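Local coordinates for putative chromatin binding protein (Chaetomium thermophilum, PDB 6QP0) that is Kti12, a tRNA-dependent ATPase required for tRNA modification by Elongator, represented here by its P-loop NTPase domain, at residues I5-L10 / C154-G159; K164-N169 / S206-L211; D108-L113 / N133-W138; R119-K124 / K147-P152. One frame throughout, in Å; residues are numbered along the deposited sequence.

Contact 1: I5-L10 / C154-G159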
loop_
_atom_site.group_PDB
_atom_site.type_symbol
_atom_site.label_atom_id
_atom_site.label_comp_id
_atom_site.label_asym_id
_atom_site.label_seq_id
_atom_site.Cartn_x
_atom_site.Cartn_y
_atom_site.Cartn_z
ATOM N N ILE A 5 3.285 -6.275 4.989
ATOM C CA ILE A 5 2.528 -5.145 5.513
ATOM C C ILE A 5 1.848 -4.485 4.322
ATOM O O ILE A 5 2.507 -3.819 3.513
ATOM C CB ILE A 5 3.419 -4.150 6.265
ATOM C CG1 ILE A 5 4.048 -4.824 7.486
ATOM C CG2 ILE A 5 2.612 -2.926 6.678
ATOM C CD1 ILE A 5 5.203 -4.051 8.086
ATOM N N VAL A 6 0.537 -4.672 4.210
ATOM C CA VAL A 6 -0.229 -4.141 3.090
ATOM C C VAL A 6 -0.655 -2.720 3.441
ATOM O O VAL A 6 -1.514 -2.512 4.301
ATOM C CB VAL A 6 -1.443 -5.019 2.769
ATOM C CG1 VAL A 6 -2.129 -4.528 1.500
ATOM C CG2 VAL A 6 -1.029 -6.474 2.632
ATOM N N VAL A 7 -0.043 -1.743 2.787
ATOM C CA VAL A 7 -0.500 -0.363 2.875
ATOM C C VAL A 7 -1.700 -0.192 1.952
ATOM O O VAL A 7 -1.802 -0.838 0.903
ATOM C CB VAL A 7 0.634 0.614 2.516
ATOM C CG1 VAL A 7 0.117 2.044 2.482
ATOM C CG2 VAL A 7 1.781 0.478 3.504
ATOM N N THR A 8 -2.625 0.674 2.352
ATOM C CA THR A 8 -3.832 0.892 1.568
ATOM C C THR A 8 -4.374 2.281 1.872
ATOM O O THR A 8 -4.198 2.804 2.974
ATOM C CB THR A 8 -4.898 -0.171 1.862
ATOM O OG1 THR A 8 -6.075 0.106 1.092
ATOM C CG2 THR A 8 -5.250 -0.191 3.345
ATOM N N GLY A 9 -5.031 2.863 0.880
ATOM C CA GLY A 9 -5.582 4.191 1.038
ATOM C C GLY A 9 -6.060 4.724 -0.293
ATOM O O GLY A 9 -5.934 4.077 -1.336
ATOM N N LEU A 10 -6.617 5.925 -0.231
ATOM C CA LEU A 10 -7.112 6.597 -1.419
ATOM C C LEU A 10 -5.948 7.140 -2.234
ATOM O O LEU A 10 -4.812 7.214 -1.762
ATOM C CB LEU A 10 -8.059 7.723 -1.019
ATOM C CG LEU A 10 -9.389 7.304 -0.394
ATOM C CD1 LEU A 10 -10.189 8.534 -0.006
ATOM C CD2 LEU A 10 -10.179 6.427 -1.348
ATOM N N CYS A 154 -0.571 -8.083 7.569
ATOM C CA CYS A 154 -1.444 -7.095 8.184
ATOM C C CYS A 154 -1.767 -6.025 7.152
ATOM O O CYS A 154 -1.210 -6.003 6.050
ATOM C CB CYS A 154 -0.808 -6.475 9.435
ATOM S SG CYS A 154 0.576 -5.347 9.121
ATOM N N VAL A 155 -2.681 -5.134 7.524
ATOM C CA VAL A 155 -3.118 -4.040 6.667
ATOM C C VAL A 155 -2.915 -2.730 7.414
ATOM O O VAL A 155 -3.225 -2.629 8.608
ATOM C CB VAL A 155 -4.590 -4.205 6.239
ATOM C CG1 VAL A 155 -5.019 -3.046 5.354
ATOM C CG2 VAL A 155 -4.790 -5.537 5.523
ATOM N N LEU A 156 -2.393 -1.728 6.709
ATOM C CA LEU A 156 -2.133 -0.407 7.278
ATOM C C LEU A 156 -2.811 0.635 6.393
ATOM O O LEU A 156 -2.312 0.960 5.311
ATOM C CB LEU A 156 -0.635 -0.143 7.391
ATOM C CG LEU A 156 -0.234 1.302 7.687
ATOM C CD1 LEU A 156 -0.900 1.798 8.964
ATOM C CD2 LEU A 156 1.278 1.426 7.785
ATOM N N GLN A 157 -3.940 1.163 6.858
ATOM C CA GLN A 157 -4.677 2.171 6.110
ATOM C C GLN A 157 -4.171 3.565 6.450
ATOM O O GLN A 157 -3.796 3.846 7.593
ATOM C CB GLN A 157 -6.175 2.075 6.399
ATOM C CG GLN A 157 -7.030 2.946 5.492
ATOM C CD GLN A 157 -8.511 2.694 5.680
ATOM O OE1 GLN A 157 -8.925 2.050 6.642
ATOM N NE2 GLN A 157 -9.320 3.200 4.756
ATOM N N VAL A 158 -4.170 4.437 5.450
ATOM C CA VAL A 158 -3.658 5.792 5.587
ATOM C C VAL A 158 -4.643 6.737 4.921
ATOM O O VAL A 158 -5.337 6.373 3.966
ATOM C CB VAL A 158 -2.250 5.938 4.965
ATOM C CG1 VAL A 158 -1.800 7.391 4.978
ATOM C CG2 VAL A 158 -1.248 5.061 5.705
ATOM N N GLY A 159 -4.706 7.960 5.433
ATOM C CA GLY A 159 -5.565 8.959 4.840
ATOM C C GLY A 159 -5.869 10.120 5.757
ATOM O O GLY A 159 -6.220 9.927 6.924
#

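Contact 2: K164-N169 / S206-L211. With ADP (adenosine-5'-diphosphate), chain B.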
loop_
_atom_site.group_PDB
_atom_site.type_symbol
_atom_site.label_atom_id
_atom_site.label_comp_id
_atom_site.label_asym_id
_atom_site.label_seq_id
_atom_site.Cartn_x
_atom_site.Cartn_y
_atom_site.Cartn_z
ATOM N N LYS A 164 -8.674 16.439 1.823
ATOM C CA LYS A 164 -7.239 16.701 1.839
ATOM C C LYS A 164 -6.521 15.902 0.760
ATOM O O LYS A 164 -5.502 16.355 0.228
ATOM C CB LYS A 164 -6.653 16.378 3.214
ATOM C CG LYS A 164 -7.096 17.331 4.313
ATOM N N ALA A 165 -7.034 14.717 0.422
ATOM C CA ALA A 165 -6.448 13.942 -0.664
ATOM C C ALA A 165 -6.740 14.587 -2.013
ATOM O O ALA A 165 -5.854 14.673 -2.872
ATOM C CB ALA A 165 -6.971 12.507 -0.628
ATOM N N ARG A 166 -7.976 15.051 -2.218
ATOM C CA ARG A 166 -8.309 15.717 -3.472
ATOM C C ARG A 166 -7.468 16.974 -3.659
ATOM O O ARG A 166 -6.995 17.254 -4.766
ATOM C CB ARG A 166 -9.798 16.059 -3.519
ATOM C CG ARG A 166 -10.257 16.566 -4.881
ATOM C CD ARG A 166 -11.736 16.937 -4.900
ATOM N NE ARG A 166 -12.612 15.768 -4.957
ATOM C CZ ARG A 166 -13.292 15.274 -3.925
ATOM N NH1 ARG A 166 -13.216 15.840 -2.727
ATOM N NH2 ARG A 166 -14.059 14.207 -4.096
ATOM N N GLU A 167 -7.266 17.743 -2.585
ATOM C CA GLU A 167 -6.428 18.932 -2.678
ATOM C C GLU A 167 -5.038 18.585 -3.193
ATOM O O GLU A 167 -4.498 19.280 -4.061
ATOM C CB GLU A 167 -6.334 19.618 -1.315
ATOM N N VAL A 168 -4.444 17.507 -2.676
ATOM C CA VAL A 168 -3.097 17.126 -3.087
ATOM C C VAL A 168 -3.040 16.904 -4.594
ATOM O O VAL A 168 -2.181 17.461 -5.289
ATOM C CB VAL A 168 -2.640 15.871 -2.321
ATOM C CG1 VAL A 168 -1.353 15.319 -2.922
ATOM C CG2 VAL A 168 -2.452 16.193 -0.850
ATOM N N ASN A 169 -3.947 16.079 -5.121
ATOM C CA ASN A 169 -3.919 15.769 -6.546
ATOM C C ASN A 169 -4.053 17.026 -7.396
ATOM O O ASN A 169 -3.535 17.074 -8.518
ATOM C CB ASN A 169 -5.027 14.774 -6.889
ATOM C CG ASN A 169 -4.819 14.114 -8.237
ATOM O OD1 ASN A 169 -4.038 13.170 -8.364
ATOM N ND2 ASN A 169 -5.519 14.606 -9.252
ATOM N N SER A 206 -10.384 12.521 -13.733
ATOM C CA SER A 206 -11.338 11.442 -13.976
ATOM C C SER A 206 -10.900 10.159 -13.278
ATOM O O SER A 206 -11.689 9.524 -12.566
ATOM C CB SER A 206 -11.492 11.208 -15.481
ATOM O OG SER A 206 -12.414 10.169 -15.767
ATOM N N ASN A 207 -9.640 9.761 -13.469
ATOM C CA ASN A 207 -9.139 8.549 -12.833
ATOM C C ASN A 207 -9.155 8.672 -11.313
ATOM O O ASN A 207 -9.387 7.684 -10.605
ATOM C CB ASN A 207 -7.720 8.246 -13.316
ATOM C CG ASN A 207 -7.178 6.943 -12.750
ATOM O OD1 ASN A 207 -7.922 5.983 -12.560
ATOM N ND2 ASN A 207 -5.881 6.911 -12.474
ATOM N N TRP A 208 -8.894 9.875 -10.792
ATOM C CA TRP A 208 -8.819 10.069 -9.348
ATOM C C TRP A 208 -10.185 9.888 -8.696
ATOM O O TRP A 208 -10.322 9.143 -7.719
ATOM C CB TRP A 208 -8.252 11.459 -9.044
ATOM C CG TRP A 208 -7.846 11.662 -7.619
ATOM C CD1 TRP A 208 -6.591 11.557 -7.107
ATOM C CD2 TRP A 208 -8.699 12.014 -6.525
ATOM N NE1 TRP A 208 -6.606 11.819 -5.758
ATOM C CE2 TRP A 208 -7.889 12.100 -5.377
ATOM C CE3 TRP A 208 -10.068 12.262 -6.405
ATOM C CZ2 TRP A 208 -8.402 12.421 -4.126
ATOM C CZ3 TRP A 208 -10.575 12.582 -5.164
ATOM C CH2 TRP A 208 -9.745 12.659 -4.040
ATOM N N GLU A 209 -11.212 10.559 -9.228
ATOM C CA GLU A 209 -12.538 10.481 -8.627
ATOM C C GLU A 209 -13.065 9.051 -8.638
ATOM O O GLU A 209 -13.534 8.540 -7.613
ATOM C CB GLU A 209 -13.513 11.408 -9.358
ATOM C CG GLU A 209 -13.203 12.893 -9.231
ATOM C CD GLU A 209 -13.224 13.379 -7.794
ATOM O OE1 GLU A 209 -12.785 14.524 -7.546
ATOM O OE2 GLU A 209 -13.676 12.620 -6.914
ATOM N N ASN A 210 -13.006 8.386 -9.797
ATOM C CA ASN A 210 -13.533 7.029 -9.893
ATOM C C ASN A 210 -12.788 6.070 -8.972
ATOM O O ASN A 210 -13.382 5.103 -8.477
ATOM C CB ASN A 210 -13.461 6.541 -11.343
ATOM C CG ASN A 210 -14.190 7.462 -12.306
ATOM O OD1 ASN A 210 -13.648 7.862 -13.336
ATOM N ND2 ASN A 210 -15.425 7.809 -11.967
ATOM N N LEU A 211 -11.497 6.316 -8.720
ATOM C CA LEU A 211 -10.745 5.469 -7.799
ATOM C C LEU A 211 -11.307 5.564 -6.384
ATOM O O LEU A 211 -11.535 4.543 -5.725
ATOM C CB LEU A 211 -9.264 5.852 -7.809
ATOM C CG LEU A 211 -8.329 4.961 -8.625
ATOM C CD1 LEU A 211 -6.926 5.542 -8.628
ATOM C CD2 LEU A 211 -8.316 3.536 -8.087
HETATM P PB ADP B . 0.354 8.841 -2.184
HETATM O O1B ADP B . 1.694 8.368 -2.702
HETATM O O2B ADP B . -0.592 9.045 -3.333
HETATM O O3B ADP B . -0.228 7.812 -1.245
HETATM P PA ADP B . 1.942 10.866 -0.778
HETATM O O1A ADP B . 2.941 11.036 -1.897
HETATM O O2A ADP B . 2.485 9.915 0.265
HETATM O O3A ADP B . 0.523 10.286 -1.394
HETATM O "O5'" ADP B . 1.628 12.350 -0.102
HETATM C "C5'" ADP B . 0.829 13.252 -0.841
HETATM C "C4'" ADP B . 1.076 14.567 -0.449
HETATM O "O4'" ADP B . 0.376 14.862 0.856
HETATM C "C3'" ADP B . 2.637 14.800 -0.167
HETATM O "O3'" ADP B . 3.036 16.182 -0.597
HETATM C "C2'" ADP B . 2.773 14.676 1.057
HETATM O "O2'" ADP B . 3.803 15.624 1.542
HETATM C "C1'" ADP B . 1.306 15.029 1.754
HETATM N N9 ADP B . 1.081 14.127 2.832
HETATM C C8 ADP B . 0.920 12.806 2.885
HETATM N N7 ADP B . 0.745 12.483 4.171
HETATM C C5 ADP B . 0.799 13.615 4.895
HETATM C C6 ADP B . 0.681 13.848 6.248
HETATM N N6 ADP B . 0.476 13.334 7.598
HETATM N N1 ADP B . 0.773 15.077 6.725
HETATM C C2 ADP B . 0.986 16.115 5.882
HETATM N N3 ADP B . 1.104 15.895 4.550
HETATM C C4 ADP B . 1.009 14.641 4.066
#

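Contact 3: D108-L113 / N133-W138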
loop_
_atom_site.group_PDB
_atom_site.type_symbol
_atom_site.label_atom_id
_atom_site.label_comp_id
_atom_site.label_asym_id
_atom_site.label_seq_id
_atom_site.Cartn_x
_atom_site.Cartn_y
_atom_site.Cartn_z
ATOM N N ASP A 108 -3.067 -6.605 -14.705
ATOM C CA ASP A 108 -1.639 -6.829 -14.895
ATOM C C ASP A 108 -0.814 -6.110 -13.833
ATOM O O ASP A 108 0.250 -6.600 -13.439
ATOM C CB ASP A 108 -1.213 -6.373 -16.291
ATOM C CG ASP A 108 -1.844 -7.200 -17.398
ATOM O OD1 ASP A 108 -2.008 -8.425 -17.218
ATOM O OD2 ASP A 108 -2.173 -6.622 -18.455
ATOM N N ALA A 109 -1.280 -4.948 -13.366
ATOM C CA ALA A 109 -0.592 -4.265 -12.276
ATOM C C ALA A 109 -0.576 -5.128 -11.020
ATOM O O ALA A 109 0.450 -5.228 -10.338
ATOM C CB ALA A 109 -1.256 -2.919 -11.990
ATOM N N ARG A 110 -1.709 -5.757 -10.697
ATOM C CA ARG A 110 -1.752 -6.653 -9.547
ATOM C C ARG A 110 -0.851 -7.862 -9.765
ATOM O O ARG A 110 -0.208 -8.342 -8.824
ATOM C CB ARG A 110 -3.193 -7.085 -9.275
ATOM C CG ARG A 110 -4.114 -5.932 -8.879
ATOM C CD ARG A 110 -5.425 -6.422 -8.288
ATOM N NE ARG A 110 -6.215 -7.200 -9.238
ATOM C CZ ARG A 110 -6.993 -6.672 -10.180
ATOM N NH1 ARG A 110 -7.086 -5.357 -10.314
ATOM N NH2 ARG A 110 -7.675 -7.465 -10.997
ATOM N N ALA A 111 -0.790 -8.365 -10.998
ATOM C CA ALA A 111 0.152 -9.434 -11.310
ATOM C C ALA A 111 1.581 -8.992 -11.016
ATOM O O ALA A 111 2.344 -9.709 -10.358
ATOM C CB ALA A 111 0.001 -9.854 -12.772
ATOM N N ALA A 112 1.955 -7.799 -11.487
ATOM C CA ALA A 112 3.298 -7.288 -11.239
ATOM C C ALA A 112 3.567 -7.164 -9.745
ATOM O O ALA A 112 4.616 -7.595 -9.253
ATOM C CB ALA A 112 3.478 -5.935 -11.930
ATOM N N LEU A 113 2.625 -6.573 -9.007
ATOM C CA LEU A 113 2.784 -6.441 -7.563
ATOM C C LEU A 113 2.912 -7.809 -6.907
ATOM O O LEU A 113 3.796 -8.032 -6.072
ATOM C CB LEU A 113 1.601 -5.671 -6.976
ATOM C CG LEU A 113 1.468 -4.198 -7.369
ATOM C CD1 LEU A 113 0.068 -3.689 -7.069
ATOM C CD2 LEU A 113 2.506 -3.351 -6.649
ATOM N N ASN A 133 -4.042 -0.802 -3.240
ATOM C CA ASN A 133 -4.479 -2.059 -2.632
ATOM C C ASN A 133 -5.905 -1.939 -2.104
ATOM O O ASN A 133 -6.214 -2.297 -0.966
ATOM C CB ASN A 133 -3.515 -2.483 -1.522
ATOM C CG ASN A 133 -2.111 -2.757 -2.040
ATOM O OD1 ASN A 133 -1.932 -3.223 -3.166
ATOM N ND2 ASN A 133 -1.106 -2.469 -1.218
ATOM N N TYR A 134 -6.788 -1.437 -2.964
ATOM C CA TYR A 134 -8.101 -0.965 -2.550
ATOM C C TYR A 134 -9.211 -1.992 -2.722
ATOM O O TYR A 134 -10.371 -1.675 -2.436
ATOM C CB TYR A 134 -8.465 0.302 -3.335
ATOM C CG TYR A 134 -8.751 0.051 -4.800
ATOM C CD1 TYR A 134 -7.729 0.057 -5.741
ATOM C CD2 TYR A 134 -10.045 -0.190 -5.242
ATOM C CE1 TYR A 134 -7.991 -0.173 -7.080
ATOM C CE2 TYR A 134 -10.315 -0.419 -6.573
ATOM C CZ TYR A 134 -9.286 -0.410 -7.489
ATOM O OH TYR A 134 -9.563 -0.638 -8.816
ATOM N N ILE A 135 -8.899 -3.200 -3.176
ATOM C CA ILE A 135 -9.907 -4.225 -3.428
ATOM C C ILE A 135 -9.765 -5.313 -2.375
ATOM O O ILE A 135 -8.657 -5.802 -2.122
ATOM C CB ILE A 135 -9.780 -4.810 -4.845
ATOM C CG1 ILE A 135 -9.767 -3.687 -5.886
ATOM C CG2 ILE A 135 -10.927 -5.774 -5.119
ATOM C CD1 ILE A 135 -9.459 -4.153 -7.293
ATOM N N LYS A 136 -10.890 -5.691 -1.759
ATOM C CA LYS A 136 -10.870 -6.749 -0.755
ATOM C C LYS A 136 -10.344 -8.052 -1.343
ATOM O O LYS A 136 -9.541 -8.748 -0.710
ATOM C CB LYS A 136 -12.271 -6.948 -0.176
ATOM C CG LYS A 136 -12.774 -5.764 0.633
ATOM C CD LYS A 136 -14.203 -5.970 1.108
ATOM C CE LYS A 136 -14.711 -4.753 1.874
ATOM N NZ LYS A 136 -16.108 -4.933 2.361
ATOM N N GLY A 137 -10.786 -8.400 -2.552
ATOM C CA GLY A 137 -10.271 -9.596 -3.196
ATOM C C GLY A 137 -8.766 -9.554 -3.370
ATOM O O GLY A 137 -8.062 -10.517 -3.057
ATOM N N TRP A 138 -8.250 -8.431 -3.875
ATOM C CA TRP A 138 -6.806 -8.282 -4.017
ATOM C C TRP A 138 -6.116 -8.395 -2.663
ATOM O O TRP A 138 -5.118 -9.112 -2.519
ATOM C CB TRP A 138 -6.486 -6.949 -4.692
ATOM C CG TRP A 138 -5.043 -6.560 -4.635
ATOM C CD1 TRP A 138 -4.527 -5.422 -4.095
ATOM C CD2 TRP A 138 -3.928 -7.310 -5.131
ATOM N NE1 TRP A 138 -3.161 -5.410 -4.227
ATOM C CE2 TRP A 138 -2.767 -6.559 -4.860
ATOM C CE3 TRP A 138 -3.797 -8.541 -5.782
ATOM C CZ2 TRP A 138 -1.494 -6.998 -5.213
ATOM C CZ3 TRP A 138 -2.532 -8.975 -6.133
ATOM C CH2 TRP A 138 -1.397 -8.206 -5.847
#

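Contact 4: R119-K124 / K147-P152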
loop_
_atom_site.group_PDB
_atom_site.type_symbol
_atom_site.label_atom_id
_atom_site.label_comp_id
_atom_site.label_asym_id
_atom_site.label_seq_id
_atom_site.Cartn_x
_atom_site.Cartn_y
_atom_site.Cartn_z
ATOM N N ARG A 119 8.786 -12.736 -4.751
ATOM C CA ARG A 119 10.222 -12.906 -4.935
ATOM C C ARG A 119 11.015 -12.635 -3.664
ATOM O O ARG A 119 12.129 -13.153 -3.529
ATOM C CB ARG A 119 10.717 -11.982 -6.051
ATOM C CG ARG A 119 10.248 -12.384 -7.442
ATOM C CD ARG A 119 10.342 -11.226 -8.426
ATOM N NE ARG A 119 9.768 -11.568 -9.724
ATOM C CZ ARG A 119 9.332 -10.679 -10.612
ATOM N NH1 ARG A 119 9.394 -9.382 -10.344
ATOM N NH2 ARG A 119 8.823 -11.090 -11.765
ATOM N N VAL A 120 10.476 -11.848 -2.732
ATOM C CA VAL A 120 11.228 -11.442 -1.551
ATOM C C VAL A 120 10.514 -11.865 -0.274
ATOM O O VAL A 120 11.160 -12.203 0.724
ATOM C CB VAL A 120 11.470 -9.919 -1.550
ATOM C CG1 VAL A 120 12.437 -9.537 -2.654
ATOM C CG2 VAL A 120 10.150 -9.165 -1.706
ATOM N N LEU A 121 9.183 -11.854 -0.292
ATOM C CA LEU A 121 8.421 -12.086 0.929
ATOM C C LEU A 121 8.743 -13.455 1.515
ATOM O O LEU A 121 8.757 -14.464 0.803
ATOM C CB LEU A 121 6.920 -11.972 0.650
ATOM C CG LEU A 121 5.994 -12.219 1.844
ATOM C CD1 LEU A 121 6.229 -11.192 2.945
ATOM C CD2 LEU A 121 4.538 -12.209 1.403
ATOM N N GLY A 122 8.999 -13.482 2.820
ATOM C CA GLY A 122 9.283 -14.707 3.526
ATOM C C GLY A 122 9.266 -14.509 5.027
ATOM O O GLY A 122 9.098 -13.392 5.527
ATOM N N PRO A 123 9.438 -15.598 5.780
ATOM C CA PRO A 123 9.438 -15.474 7.247
ATOM C C PRO A 123 10.462 -14.487 7.779
ATOM O O PRO A 123 10.197 -13.821 8.789
ATOM C CB PRO A 123 9.738 -16.906 7.718
ATOM C CG PRO A 123 9.253 -17.775 6.608
ATOM C CD PRO A 123 9.521 -17.004 5.341
ATOM N N LYS A 124 11.624 -14.373 7.139
ATOM C CA LYS A 124 12.680 -13.480 7.593
ATOM C C LYS A 124 12.760 -12.198 6.773
ATOM O O LYS A 124 13.720 -11.436 6.925
ATOM C CB LYS A 124 14.030 -14.203 7.555
ATOM C CG LYS A 124 14.062 -15.510 8.337
ATOM N N LYS A 147 0.329 -16.188 3.694
ATOM C CA LYS A 147 0.064 -17.520 4.226
ATOM C C LYS A 147 0.950 -18.560 3.550
ATOM O O LYS A 147 1.535 -19.423 4.213
ATOM C CB LYS A 147 -1.416 -17.866 4.050
ATOM C CG LYS A 147 -1.769 -19.316 4.356
ATOM C CD LYS A 147 -3.256 -19.596 4.152
ATOM C CE LYS A 147 -4.116 -18.897 5.198
ATOM N NZ LYS A 147 -5.548 -19.299 5.097
ATOM N N ASN A 148 1.059 -18.493 2.218
ATOM C CA ASN A 148 1.896 -19.444 1.493
ATOM C C ASN A 148 3.375 -19.216 1.770
ATOM O O ASN A 148 4.171 -20.160 1.694
ATOM C CB ASN A 148 1.609 -19.352 -0.004
ATOM C CG ASN A 148 0.372 -20.129 -0.402
ATOM O OD1 ASN A 148 0.230 -21.304 -0.061
ATOM N ND2 ASN A 148 -0.537 -19.475 -1.117
ATOM N N ALA A 149 3.763 -17.983 2.089
ATOM C CA ALA A 149 5.123 -17.697 2.524
ATOM C C ALA A 149 5.348 -18.031 3.993
ATOM O O ALA A 149 6.462 -17.841 4.491
ATOM C CB ALA A 149 5.457 -16.225 2.274
ATOM N N ARG A 150 4.321 -18.518 4.692
ATOM C CA ARG A 150 4.437 -18.907 6.098
ATOM C C ARG A 150 4.933 -17.738 6.950
ATOM O O ARG A 150 5.824 -17.879 7.788
ATOM C CB ARG A 150 5.351 -20.126 6.246
ATOM C CG ARG A 150 4.881 -21.330 5.446
ATOM C CD ARG A 150 5.848 -22.494 5.542
ATOM N NE ARG A 150 5.406 -23.620 4.724
ATOM C CZ ARG A 150 5.530 -23.681 3.400
ATOM N NH1 ARG A 150 6.080 -22.675 2.732
ATOM N NH2 ARG A 150 5.099 -24.748 2.741
ATOM N N THR A 151 4.332 -16.574 6.732
ATOM C CA THR A 151 4.711 -15.351 7.426
ATOM C C THR A 151 3.469 -14.520 7.687
ATOM O O THR A 151 2.492 -14.599 6.928
ATOM C CB THR A 151 5.726 -14.540 6.604
ATOM O OG1 THR A 151 6.236 -13.462 7.398
ATOM C CG2 THR A 151 5.080 -13.984 5.341
ATOM N N PRO A 152 3.459 -13.715 8.752
ATOM C CA PRO A 152 2.259 -12.940 9.075
ATOM C C PRO A 152 2.011 -11.825 8.070
ATOM O O PRO A 152 2.918 -11.351 7.383
ATOM C CB PRO A 152 2.558 -12.363 10.467
ATOM C CG PRO A 152 3.755 -13.116 10.971
ATOM C CD PRO A 152 4.524 -13.517 9.753
#

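Contact 1: I5-L10 / C154-G159
Thr8 lays its methyl against Val155, CG2 to CG1 at 3.5 Å, towards the C-terminal end of two parallel strands paired in register from Ile5 with Cys154 to Thr8 with Gln157. Threonine suits this position because its two branches do different work. With OG1 anti to the backbone N (chi1 179°), CG2 is the branch that rests on Val155 and on CB of Gln157, while OG1 is hydrogen-bonded to Tyr215 OH and to the carbonyls of Leu132 and Asn133. Leu156 carries the backbone ladder: its N binds Val6 O at 2.7 Å, and its O receives Thr8 N at 3.0 Å, the donor lying above the carbonyl plane. Val6 N to Cys154 O (2.9 Å) and Val158 N to Thr8 O extend the ladder at its two ends. Cys154 holds SG between its backbone N and carbonyl carbon (chi1 71°), and the sulfur packs on Ile5 CG1 at 3.9 Å, a small apolar group well fitted to a buried sheet face. A side chain on Gly9 would run into Val158 O, so glycine fits there, just where the P-loop departs. Strand 4-9 lies between 125-130 and 153-158, and the latter is followed by 228-231. Helices 15-31 and 237-250 cover the face carrying Ile5, Cys154 and Leu156; Asn133 packs on Val6 from the other face.

Contact 2: K164-N169 / S206-L211
Trp208 bridges to Ala165, Arg166 and Asn169 between two helical segments that run nearly antiparallel, at 165°, with their axes 11.3 Å apart. Such a separation needs a large side chain, and the indole supplies it. Its CZ2 reaches the backbone of the facing helix, 3.3 Å from Arg166 N, and also meets Ala165 CB, a methyl small enough to let the ring come so near. Arg166 CB touches Trp208 CH2 at 3.4 Å. Farther out, the six-membered ring passes one face of the guanidinium, but the planes are 60° apart and do not stack. Helix 162-174 follows strand 153-158 and carries Val168 and Arg172 of the ADP pocket; this is consistent with the lid region of P-loop kinases. Val168 CG1 touches the ribose, 3.5 Å from ADP C4', while Trp208 NE1 is hydrogen-bonded to Ser12 OG of the phosphate-binding loop. Asn169 slides past the indole, its OD1 3.3 Å from Trp208 CD1, and that oxygen accepts from Tyr203 N, whose ring meets Trp208 edge-to-face. At the partly exposed edge, a bend at chi3 (-76°) turns Arg166 NE to Glu209. The guanidinium grips the carboxylate side-on in a salt bridge, NE to OE1 at 2.9 Å and NH2 to OE2 at 3.3 Å. Both oxygens use their syn lone pairs, and the two groups are nearly coplanar.

Contact 3: D108-L113 / N133-W138
Arg110 lies with its aliphatic chain across one face of the Trp138 indole, CB standing 3.9 Å from the centroid of the six-membered ring in a CH-pi contact. With chi1 near -64°, CG is anti to the carbonyl carbon, and farther along CD comes to 3.6 Å from CD2 near the ring fusion. The guanidinium plane is turned 60° from the ring, so the charged group does not stack; NH1 comes instead to 4.0 Å from Ile135 CD1. Trp138 holds CG anti to its backbone N (chi1 168°), and its ring reaches the facing helix, where CH2 meets Arg110 O and CZ2 meets Leu113 CB at 3.8 Å. Leu113 meets the ring mainly through CB, with CD1 a little farther off; an apolar leucine suits this buried side. The ring's rotation is fixed within its own segment: NE1 donates in the ring plane to Asn133 OD1 at 2.7 Å. Asn133 ND2 in turn binds Val7 O of the sheet. An alanine in place of Trp138 would probably leave Asn133 OD1 without this donor and open a gap beneath Arg110 and beside Leu113. Because no hydrogen bond crosses between the segments, their attachment rests on dispersion, with arginine serving as a hydrocarbon chain while the buried indole N-H is satisfied next door.

Contact 4: R119-K124 / K147-P152
Ala149 points its methyl at Leu121, CB to CG at 4.1 Å, where helix 136-148 has just ended. Its small side chain lets the two turns come close, and its carbonyl O lies 3.3 Å from Pro123 CD, the ring of the proline sitting against the peptide. Arg150 follows with a positive phi of 57°, the residue that leaves the helix in a Schellman motif. Its side chain leads off towards the surface, and it is the backbone O that meets Pro123, 3.6 Å from CG. Thr151 then turns back toward the other segment. OG1, anti to the backbone N (chi1 -171°), donates a weak hydrogen bond to Gly122 O at 3.4 Å, while CG2 packs on Leu121 CD1 at 3.9 Å; a threonine thus serves a polar and an apolar neighbour at once. An alanine at Thr151 would probably leave Gly122 O without this weak partner and open a gap beside Leu121. Gly122 itself is extended, and a CB there would be crowded by Pro123 CD. The contact joins the turn from helix 106-120 into strand 125-130 with the one from helix 136-148 into strand 153-158. Lys124 is bonded through its backbone to Arg72, Pro152 likewise to Leu4, and Leu121 also packs on Val127.

Overall arrangement
Contacts 1, 3 and 4 belong to one parallel sheet and two of its helices. Contact 1 pairs the central strands 4-9 and 153-158; contacts 3 and 4 join helices 106-120 and 136-148 near their starts and beyond their ends, about 18 Å apart between centres. Both fall within the long excursion between the strands of contact 1, and contact 3 reaches contact 1 through Asn133, about 13 Å between centres. Contact 2 comes later, on the helices after strand 153-158, and its centre lies about 33 Å from that of contact 4. The ADP pocket, which contact 2 helps line through Val168, lies at one end of the domain, and contact 4, remote from nucleotide and magnesium, packs the other.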